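Local coordinates for TlmII (Streptoalloteichus hindustanus, PDB 4HVM), which takes part in tallysomycin biosynthesis, probably as a condensation-type protein of the nonribosomal peptide synthetase machinery that may bind phosphopantetheine, at residues A[220-225]-A[452-457]; A[243-248]-A[419-424]. All coordinates share one frame; numbering follows the deposited sequence.

Interaction 1: residues A[220-225]-A[452-457]; sequences LRVPGS and AAMAQA
Met-454, a selenomethionine, carries this contact from the helix side and meets Leu-220 and Val-222 of the strand. All the contacts across the two segments are apolar. The methyl CE of Met-454 lies 3.6 Å from CD2 of Leu-220, and the two side chains meet end to end. The same methyl is 3.7 Å from CG2 of Val-222. Val-222 meets Met-454 at a slant, and SE of Met-454 also comes within 4.1 Å of that CG2. One methyl group thus touches two strand residues that lie on the same face of the sheet. The side chain of Met-454 runs out nearly straight through chi2 (-177°), then the bend at chi3 (-67°) swings CE toward Leu-220 and keeps it beside Val-222. Chi1 of Leu-220 (173°) carries CG out from the strand to the helix, and CD2 is the branch that meets the methyl. No hydrogen bond joins the segments. The backbones stay well apart, with 9.5 Å between CA of Val-222 and CA of Met-454, and the gap is spanned mainly by the long side chain of Met-454. The backbone of Leu-220 and Val-222 bonds instead to Ile-430 and Met-428 in strand 427-434. Pro-223 is the N-cap of helix 224-231, whose Leu-230 also packs on Met-454. Helix 445-459 lies against strand 216-223, at the edge of its sheet, beside helices 224-231 and 241-255.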
# COMPACT_ATOMS: atom_id res chain seq x y z
N LEU A 220 5.72 -12.04 -12.41
CA LEU A 220 7.08 -12.54 -12.52
C LEU A 220 7.58 -12.98 -11.15
O LEU A 220 7.76 -12.16 -10.26
CB LEU A 220 8.00 -11.46 -13.08
CG LEU A 220 9.50 -11.80 -13.08
CD1 LEU A 220 9.79 -12.94 -14.05
CD2 LEU A 220 10.32 -10.57 -13.43
N ARG A 221 7.79 -14.28 -10.99
CA ARG A 221 8.27 -14.81 -9.72
C ARG A 221 9.79 -14.68 -9.63
O ARG A 221 10.51 -15.24 -10.46
CB ARG A 221 7.87 -16.27 -9.54
CG ARG A 221 8.03 -16.78 -8.12
CD ARG A 221 7.84 -18.28 -8.05
NE ARG A 221 8.94 -18.98 -8.71
CZ ARG A 221 8.82 -20.15 -9.33
NH1 ARG A 221 7.64 -20.75 -9.40
NH2 ARG A 221 9.88 -20.70 -9.90
N VAL A 222 10.26 -13.95 -8.63
CA VAL A 222 11.68 -13.74 -8.43
C VAL A 222 12.16 -14.51 -7.21
O VAL A 222 11.55 -14.42 -6.15
CB VAL A 222 12.01 -12.24 -8.24
CG1 VAL A 222 13.43 -12.05 -7.75
CG2 VAL A 222 11.78 -11.48 -9.54
N PRO A 223 13.23 -15.30 -7.37
CA PRO A 223 13.83 -16.01 -6.24
C PRO A 223 14.21 -15.03 -5.14
O PRO A 223 14.77 -13.98 -5.45
CB PRO A 223 15.08 -16.64 -6.85
CG PRO A 223 14.77 -16.78 -8.30
CD PRO A 223 13.94 -15.58 -8.64
N GLY A 224 13.90 -15.37 -3.90
CA GLY A 224 14.15 -14.49 -2.76
C GLY A 224 15.57 -13.97 -2.69
O GLY A 224 15.80 -12.82 -2.31
N SER A 225 16.52 -14.82 -3.06
CA SER A 225 17.93 -14.44 -3.04
C SER A 225 18.21 -13.31 -4.03
O SER A 225 18.99 -12.40 -3.74
CB SER A 225 18.79 -15.66 -3.36
OG SER A 225 20.17 -15.34 -3.29
N ALA A 452 15.69 -9.73 -16.88
CA ALA A 452 17.05 -9.69 -17.38
C ALA A 452 17.83 -8.57 -16.71
O ALA A 452 19.00 -8.75 -16.35
CB ALA A 452 17.05 -9.51 -18.89
N ALA A 453 17.18 -7.43 -16.54
CA ALA A 453 17.84 -6.26 -15.97
C ALA A 453 18.21 -6.50 -14.51
O ALA A 453 19.27 -6.05 -14.05
CB ALA A 453 16.95 -5.04 -16.10
N MSE A 454 17.36 -7.21 -13.78
CA MSE A 454 17.63 -7.52 -12.38
C MSE A 454 18.84 -8.43 -12.24
O MSE A 454 19.71 -8.20 -11.39
CB MSE A 454 16.41 -8.17 -11.72
CG MSE A 454 15.37 -7.18 -11.23
SE MSE A 454 13.89 -8.05 -10.32
CE MSE A 454 13.15 -8.98 -11.85
N ALA A 455 18.90 -9.46 -13.07
CA ALA A 455 20.04 -10.37 -13.08
C ALA A 455 21.33 -9.61 -13.34
O ALA A 455 22.34 -9.84 -12.68
CB ALA A 455 19.84 -11.45 -14.13
N GLN A 456 21.28 -8.69 -14.30
CA GLN A 456 22.43 -7.87 -14.64
C GLN A 456 22.82 -6.95 -13.48
O GLN A 456 24.00 -6.78 -13.18
CB GLN A 456 22.14 -7.03 -15.88
CG GLN A 456 23.30 -6.18 -16.34
CD GLN A 456 24.51 -7.01 -16.73
OE1 GLN A 456 24.53 -7.62 -17.80
NE2 GLN A 456 25.51 -7.03 -15.87
N ALA A 457 21.81 -6.37 -12.82
CA ALA A 457 22.06 -5.43 -11.74
C ALA A 457 22.78 -6.06 -10.55
O ALA A 457 23.54 -5.39 -9.85
CB ALA A 457 20.75 -4.79 -11.28

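Interaction 2: residues A[243-248]-A[419-424]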
# COMPACT_ATOMS: atom_id res chain seq x y z
N LEU A 243 12.77 1.19 -4.86
CA LEU A 243 13.56 2.14 -5.64
C LEU A 243 14.34 1.45 -6.75
O LEU A 243 14.59 2.04 -7.80
CB LEU A 243 14.50 2.95 -4.74
CG LEU A 243 14.39 4.46 -4.96
CD1 LEU A 243 12.94 4.90 -4.85
CD2 LEU A 243 15.26 5.22 -3.98
N ALA A 244 14.71 0.20 -6.53
CA ALA A 244 15.32 -0.61 -7.58
C ALA A 244 14.27 -0.89 -8.64
O ALA A 244 14.57 -0.91 -9.83
CB ALA A 244 15.87 -1.89 -7.02
N MSE A 245 13.04 -1.12 -8.20
CA MSE A 245 11.91 -1.30 -9.10
C MSE A 245 11.64 -0.05 -9.92
O MSE A 245 11.50 -0.12 -11.14
CB MSE A 245 10.65 -1.67 -8.32
CG MSE A 245 10.60 -3.11 -7.87
SE MSE A 245 10.50 -4.33 -9.38
CE MSE A 245 12.39 -4.83 -9.51
N ALA A 246 11.56 1.09 -9.25
CA ALA A 246 11.29 2.36 -9.91
C ALA A 246 12.35 2.70 -10.95
O ALA A 246 12.04 3.25 -12.01
CB ALA A 246 11.17 3.47 -8.88
N ALA A 247 13.60 2.36 -10.65
CA ALA A 247 14.70 2.63 -11.56
C ALA A 247 14.61 1.75 -12.80
O ALA A 247 14.79 2.22 -13.92
CB ALA A 247 16.04 2.42 -10.86
N LEU A 248 14.33 0.47 -12.59
CA LEU A 248 14.28 -0.50 -13.68
C LEU A 248 13.01 -0.36 -14.52
O LEU A 248 13.05 -0.58 -15.73
CB LEU A 248 14.43 -1.92 -13.15
CG LEU A 248 15.83 -2.30 -12.66
CD1 LEU A 248 15.85 -3.72 -12.12
CD2 LEU A 248 16.86 -2.14 -13.77
N LEU A 419 2.72 -1.42 -10.54
CA LEU A 419 3.67 -2.48 -10.20
C LEU A 419 3.75 -2.70 -8.69
O LEU A 419 4.06 -1.78 -7.94
CB LEU A 419 5.05 -2.14 -10.77
CG LEU A 419 6.04 -3.28 -11.00
CD1 LEU A 419 6.88 -3.00 -12.24
CD2 LEU A 419 6.93 -3.46 -9.78
N SER A 420 3.45 -3.92 -8.25
CA SER A 420 3.47 -4.25 -6.83
C SER A 420 4.26 -5.53 -6.58
O SER A 420 4.37 -6.38 -7.46
CB SER A 420 2.04 -4.41 -6.31
OG SER A 420 2.04 -4.65 -4.92
N VAL A 421 4.81 -5.67 -5.38
CA VAL A 421 5.61 -6.85 -5.04
C VAL A 421 5.11 -7.53 -3.77
O VAL A 421 4.92 -6.87 -2.75
CB VAL A 421 7.10 -6.49 -4.87
CG1 VAL A 421 7.94 -7.76 -4.78
CG2 VAL A 421 7.57 -5.63 -6.02
N GLY A 422 4.90 -8.84 -3.84
CA GLY A 422 4.40 -9.59 -2.70
C GLY A 422 5.11 -10.91 -2.50
O GLY A 422 5.56 -11.53 -3.47
N GLU A 423 5.20 -11.35 -1.25
CA GLU A 423 5.85 -12.61 -0.92
C GLU A 423 5.06 -13.82 -1.42
O GLU A 423 3.84 -13.76 -1.57
CB GLU A 423 6.04 -12.75 0.59
CG GLU A 423 7.24 -12.02 1.17
CD GLU A 423 7.65 -12.55 2.53
OE1 GLU A 423 8.45 -11.88 3.22
OE2 GLU A 423 7.17 -13.65 2.90
N LEU A 424 5.78 -14.91 -1.67
CA LEU A 424 5.16 -16.19 -2.00
C LEU A 424 6.17 -17.29 -1.73
O LEU A 424 7.05 -17.56 -2.55
CB LEU A 424 4.74 -16.23 -3.47
CG LEU A 424 3.79 -17.37 -3.83
CD1 LEU A 424 2.37 -17.07 -3.37
CD2 LEU A 424 3.84 -17.63 -5.32
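Met-245 on the helix and Leu-419 on the strand are where the two backbones come nearest, with 8.4 Å between their CA atoms. Segment 243-248 is helical throughout, and its backbone bonds run within the helix. Segment 419-424 is extended, and its backbone bonds go to other parts of the fold: Leu-419 pairs with Ala-360 and His-362, Ser-420 with Val-431, and Gly-422 with Val-429. No hydrogen bond crosses the contact. The side chains fill the gap. Met-245 is a selenomethionine, and its SE lies 3.7 Å from CD2 of Leu-419. Its CG is 4.2 Å from the same methyl, so CD2 touches the middle of the chain. Leu-419 lies across the methionine side chain, nearly perpendicular to it. Val-421 adds a looser touch, with CG2 4.4 Å from CG of Met-245. Leu-419 and Val-421 are two apart on the strand and turn the same way, while CB of Ser-420 points away. The bend of Met-245 at chi2 (-65°) brings SE over to Leu-419. The second, at chi3 (98°), swings CE away from that leucine. All three residues are buried. Trp-227 of helix 224-231 also packs on both Met-245 and Val-421. This is apolar helix-on-sheet packing of an alpha/beta domain, consistent with the CoA-acyltransferase-like fold of condensation domains, in which helices cover a mixed beta sheet.

Along the chain, strand 216-223 comes first and runs into helix 224-231, which is followed by helix 241-255. Strands 274-282, 297-305 and 359-361 of the same sheet intervene before strand 417-424, which is followed by its antiparallel partner 427-434. Helix 445-459 comes last. Interaction 1 closes the longer loop, from 220-225 to 452-457. Interaction 2, between 243-248 and 419-424, is nested inside it. Their centres are 10 Å apart, and both reach the same six-stranded mixed sheet. The two selenomethionines join the contacts directly, with SE of Met-454 3.6 Å from CE of Met-245. The late helix thus joins an outermost strand to helix 241-255, which packs on strand 417-424.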